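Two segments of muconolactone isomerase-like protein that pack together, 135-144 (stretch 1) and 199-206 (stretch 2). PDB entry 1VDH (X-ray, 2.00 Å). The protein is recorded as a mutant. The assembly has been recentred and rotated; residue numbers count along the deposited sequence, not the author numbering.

Stretch 1, residues 135-144: RVPKSGYVCF
Stretch 2, residues 199-206: GVDLFSED

Two antiparallel strands, 141-144 and 199-204, form the heart of this contact; their axes approach to 4.6 Å with 159° between their N-to-C directions. The register pairs Tyr 141 with Ser 204, Val 142 with Phe 203, Cys 143 with Leu 202 and Phe 144 with Asp 201 (-117/122). Before the strand, stretch 1 runs as a loop that covers one face of the Phe 203 ring with Pro 137 and then meets Glu 205. Together the stretches bury 680 Å².

Val 136 (phi/psi -75/124, chi1 t) is buried, and its CG1 lies 4.3 Å from Phe 203 CE1. Pro 137 (-62/149, C-gamma endo) points toward stretch 2 and turns the CG-CD edge of its ring to the Phe 203 face: CD stands 3.9 Å from the centroid of the Phe 203 ring, only 8° off the normal, a CH-pi contact, while Pro 137 CG comes to 3.6 Å from Phe 203 CG. Phe 203 (-126/135, chi1 m, chi2 -77°) is the residue most covered by the other stretch.

Lys 138 (-99/34, chi1 m) points away and makes no contact. Ser 139 is extended at -167/172, with chi1 p, and its OG donates a hydrogen bond of 2.9 Å to Glu 205 OE2. The CA-to-CB bond of Glu 205 (-86/-6) points away, yet chi1 m, chi2 m and chi3 -49° fold the carboxylate back to accept it.

Gly 140 adopts 78/-147, where a CB would be jammed against the preceding carbonyl. An ideal CB would also lie 2.6 Å from Ser 204 O and 2.8 Å from Glu 205 OE2, so both local conformation and packing call for glycine. Its CA sits 3.5 Å from Ser 204 O in a CA-H...O contact.

Tyr 141 (-131/165) opens the ladder with a hydrogen-bonded pair: its N donates to Ser 204 O at 2.7 Å, and Ser 204 N (-162/161) returns to Tyr 141 O at 3.2 Å. With chi1 m and chi2 -97°, the ring presents its edge to Glu 205 O, which lies 3.3 Å from Tyr 141 CE2.

Val 142 (-129/145, chi1 p) occupies the non-hydrogen-bonded site facing Phe 203, CA to CA 4.7 Å. Its CG2 packs 3.5 Å from Phe 203 CE1, and its CA-H meets Leu 202 O at a CA-O distance of 3.3 Å.

Cys 143 (-128/119, chi1 t) restores the hydrogen-bonded pattern: its N reaches Leu 202 O at 2.9 Å, while Leu 202 N reaches Cys 143 O at 2.8 Å. Cys 143 CB and Leu 202 CB (Leu 202 -112/139, chi1 m, chi2 t) meet at 3.9 Å, on the sheet face shared by Tyr 141 and Ser 204.

Phe 144 (-121/138, chi1 t, chi2 -102°) returns to the face of Val 142 and Phe 203. Its CA approaches Val 200 O at 3.2 Å, and its ring extends along stretch 2, bringing CD2 within 3.7 Å of Asp 201 OD1 and CE2 within 3.9 Å of Gly 199 CA.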

# COMPACT_ATOMS: atom_id res chain seq x y z
N ARG A 135 31.56 1.63 14.75
CA ARG A 135 31.60 0.17 14.75
C ARG A 135 30.33 -0.34 15.40
O ARG A 135 29.87 0.23 16.39
CB ARG A 135 32.81 -0.35 15.54
CG ARG A 135 34.06 -0.56 14.71
CD ARG A 135 34.63 0.75 14.18
NE ARG A 135 35.95 0.56 13.58
CZ ARG A 135 36.71 1.53 13.09
NH1 ARG A 135 37.90 1.25 12.58
NH2 ARG A 135 36.27 2.79 13.09
N VAL A 136 29.77 -1.40 14.84
CA VAL A 136 28.55 -2.01 15.36
C VAL A 136 28.88 -2.80 16.63
O VAL A 136 29.76 -3.67 16.61
CB VAL A 136 27.94 -2.97 14.31
CG1 VAL A 136 26.73 -3.66 14.87
CG2 VAL A 136 27.57 -2.20 13.05
N PRO A 137 28.21 -2.50 17.76
CA PRO A 137 28.47 -3.22 19.01
C PRO A 137 28.17 -4.71 18.90
O PRO A 137 27.29 -5.13 18.13
CB PRO A 137 27.58 -2.49 20.03
CG PRO A 137 26.50 -1.87 19.19
CD PRO A 137 27.24 -1.41 17.96
N LYS A 138 28.91 -5.52 19.65
CA LYS A 138 28.78 -6.97 19.57
C LYS A 138 27.95 -7.67 20.65
O LYS A 138 28.23 -8.80 21.02
CB LYS A 138 30.17 -7.61 19.50
CG LYS A 138 31.07 -6.98 18.45
CD LYS A 138 30.49 -7.14 17.06
CE LYS A 138 31.37 -6.46 16.03
NZ LYS A 138 30.85 -6.67 14.65
N SER A 139 26.90 -7.00 21.11
CA SER A 139 26.01 -7.57 22.12
C SER A 139 24.76 -6.70 22.17
O SER A 139 24.70 -5.65 21.54
CB SER A 139 26.68 -7.57 23.50
OG SER A 139 26.94 -6.25 23.95
N GLY A 140 23.76 -7.15 22.92
CA GLY A 140 22.55 -6.37 23.05
C GLY A 140 21.57 -6.43 21.90
O GLY A 140 21.46 -7.43 21.19
N TYR A 141 20.90 -5.30 21.68
CA TYR A 141 19.87 -5.18 20.67
C TYR A 141 20.03 -3.97 19.77
O TYR A 141 20.78 -3.05 20.07
CB TYR A 141 18.50 -5.10 21.37
CG TYR A 141 18.26 -6.25 22.33
CD1 TYR A 141 17.52 -7.37 21.94
CD2 TYR A 141 18.85 -6.25 23.59
CE1 TYR A 141 17.40 -8.48 22.78
CE2 TYR A 141 18.73 -7.35 24.43
CZ TYR A 141 18.01 -8.45 24.03
OH TYR A 141 17.94 -9.55 24.85
N VAL A 142 19.30 -3.99 18.66
CA VAL A 142 19.31 -2.89 17.71
C VAL A 142 17.88 -2.46 17.41
O VAL A 142 16.95 -3.28 17.43
CB VAL A 142 19.99 -3.28 16.36
CG1 VAL A 142 19.16 -4.33 15.61
CG2 VAL A 142 20.16 -2.03 15.48
N CYS A 143 17.70 -1.16 17.21
CA CYS A 143 16.42 -0.58 16.83
C CYS A 143 16.72 0.26 15.60
O CYS A 143 17.57 1.16 15.65
CB CYS A 143 15.86 0.34 17.92
SG CYS A 143 14.49 1.42 17.35
N PHE A 144 16.09 -0.08 14.48
CA PHE A 144 16.27 0.69 13.26
C PHE A 144 14.96 1.25 12.76
O PHE A 144 13.94 0.55 12.74
CB PHE A 144 16.86 -0.16 12.12
CG PHE A 144 16.78 0.52 10.77
CD1 PHE A 144 15.80 0.15 9.84
CD2 PHE A 144 17.63 1.57 10.46
CE1 PHE A 144 15.67 0.84 8.64
CE2 PHE A 144 17.51 2.27 9.25
CZ PHE A 144 16.52 1.90 8.34
N GLY A 199 18.24 7.42 8.24
CA GLY A 199 18.13 6.09 8.79
C GLY A 199 18.64 6.27 10.22
O GLY A 199 19.59 7.03 10.44
N VAL A 200 17.99 5.63 11.19
CA VAL A 200 18.42 5.74 12.58
C VAL A 200 18.63 4.37 13.21
O VAL A 200 17.75 3.52 13.16
CB VAL A 200 17.38 6.50 13.45
CG1 VAL A 200 17.89 6.62 14.89
CG2 VAL A 200 17.09 7.89 12.87
N ASP A 201 19.82 4.17 13.77
CA ASP A 201 20.17 2.92 14.45
C ASP A 201 20.43 3.21 15.92
O ASP A 201 21.28 4.05 16.25
CB ASP A 201 21.43 2.30 13.87
CG ASP A 201 21.20 1.69 12.51
OD1 ASP A 201 20.62 0.58 12.45
OD2 ASP A 201 21.60 2.32 11.52
N LEU A 202 19.67 2.56 16.79
CA LEU A 202 19.86 2.71 18.23
C LEU A 202 20.38 1.37 18.73
O LEU A 202 19.92 0.32 18.27
CB LEU A 202 18.53 3.05 18.93
CG LEU A 202 17.74 4.28 18.45
CD1 LEU A 202 16.49 4.47 19.31
CD2 LEU A 202 18.62 5.53 18.51
N PHE A 203 21.34 1.40 19.64
CA PHE A 203 21.92 0.18 20.20
C PHE A 203 21.82 0.24 21.72
O PHE A 203 22.14 1.27 22.32
CB PHE A 203 23.38 0.04 19.77
CG PHE A 203 23.59 0.01 18.28
CD1 PHE A 203 23.32 -1.14 17.55
CD2 PHE A 203 24.06 1.13 17.62
CE1 PHE A 203 23.52 -1.18 16.17
CE2 PHE A 203 24.27 1.11 16.24
CZ PHE A 203 24.00 -0.05 15.51
N SER A 204 21.40 -0.86 22.33
CA SER A 204 21.25 -0.92 23.79
C SER A 204 21.20 -2.36 24.26
O SER A 204 20.92 -3.26 23.48
CB SER A 204 19.95 -0.22 24.20
OG SER A 204 19.82 -0.14 25.62
N GLU A 205 21.46 -2.57 25.55
CA GLU A 205 21.41 -3.91 26.13
C GLU A 205 20.00 -4.27 26.55
O GLU A 205 19.73 -5.40 26.95
CB GLU A 205 22.35 -4.01 27.33
CG GLU A 205 23.82 -3.80 27.00
CD GLU A 205 24.38 -4.80 26.00
OE1 GLU A 205 24.17 -6.02 26.18
OE2 GLU A 205 25.04 -4.37 25.03
N ASP A 206 19.09 -3.30 26.46
CA ASP A 206 17.69 -3.50 26.85
C ASP A 206 16.80 -2.80 25.83
O ASP A 206 16.86 -1.58 25.69
CB ASP A 206 17.46 -2.92 28.25
CG ASP A 206 16.07 -3.23 28.81
OD1 ASP A 206 15.19 -3.73 28.08
OD2 ASP A 206 15.85 -2.97 30.01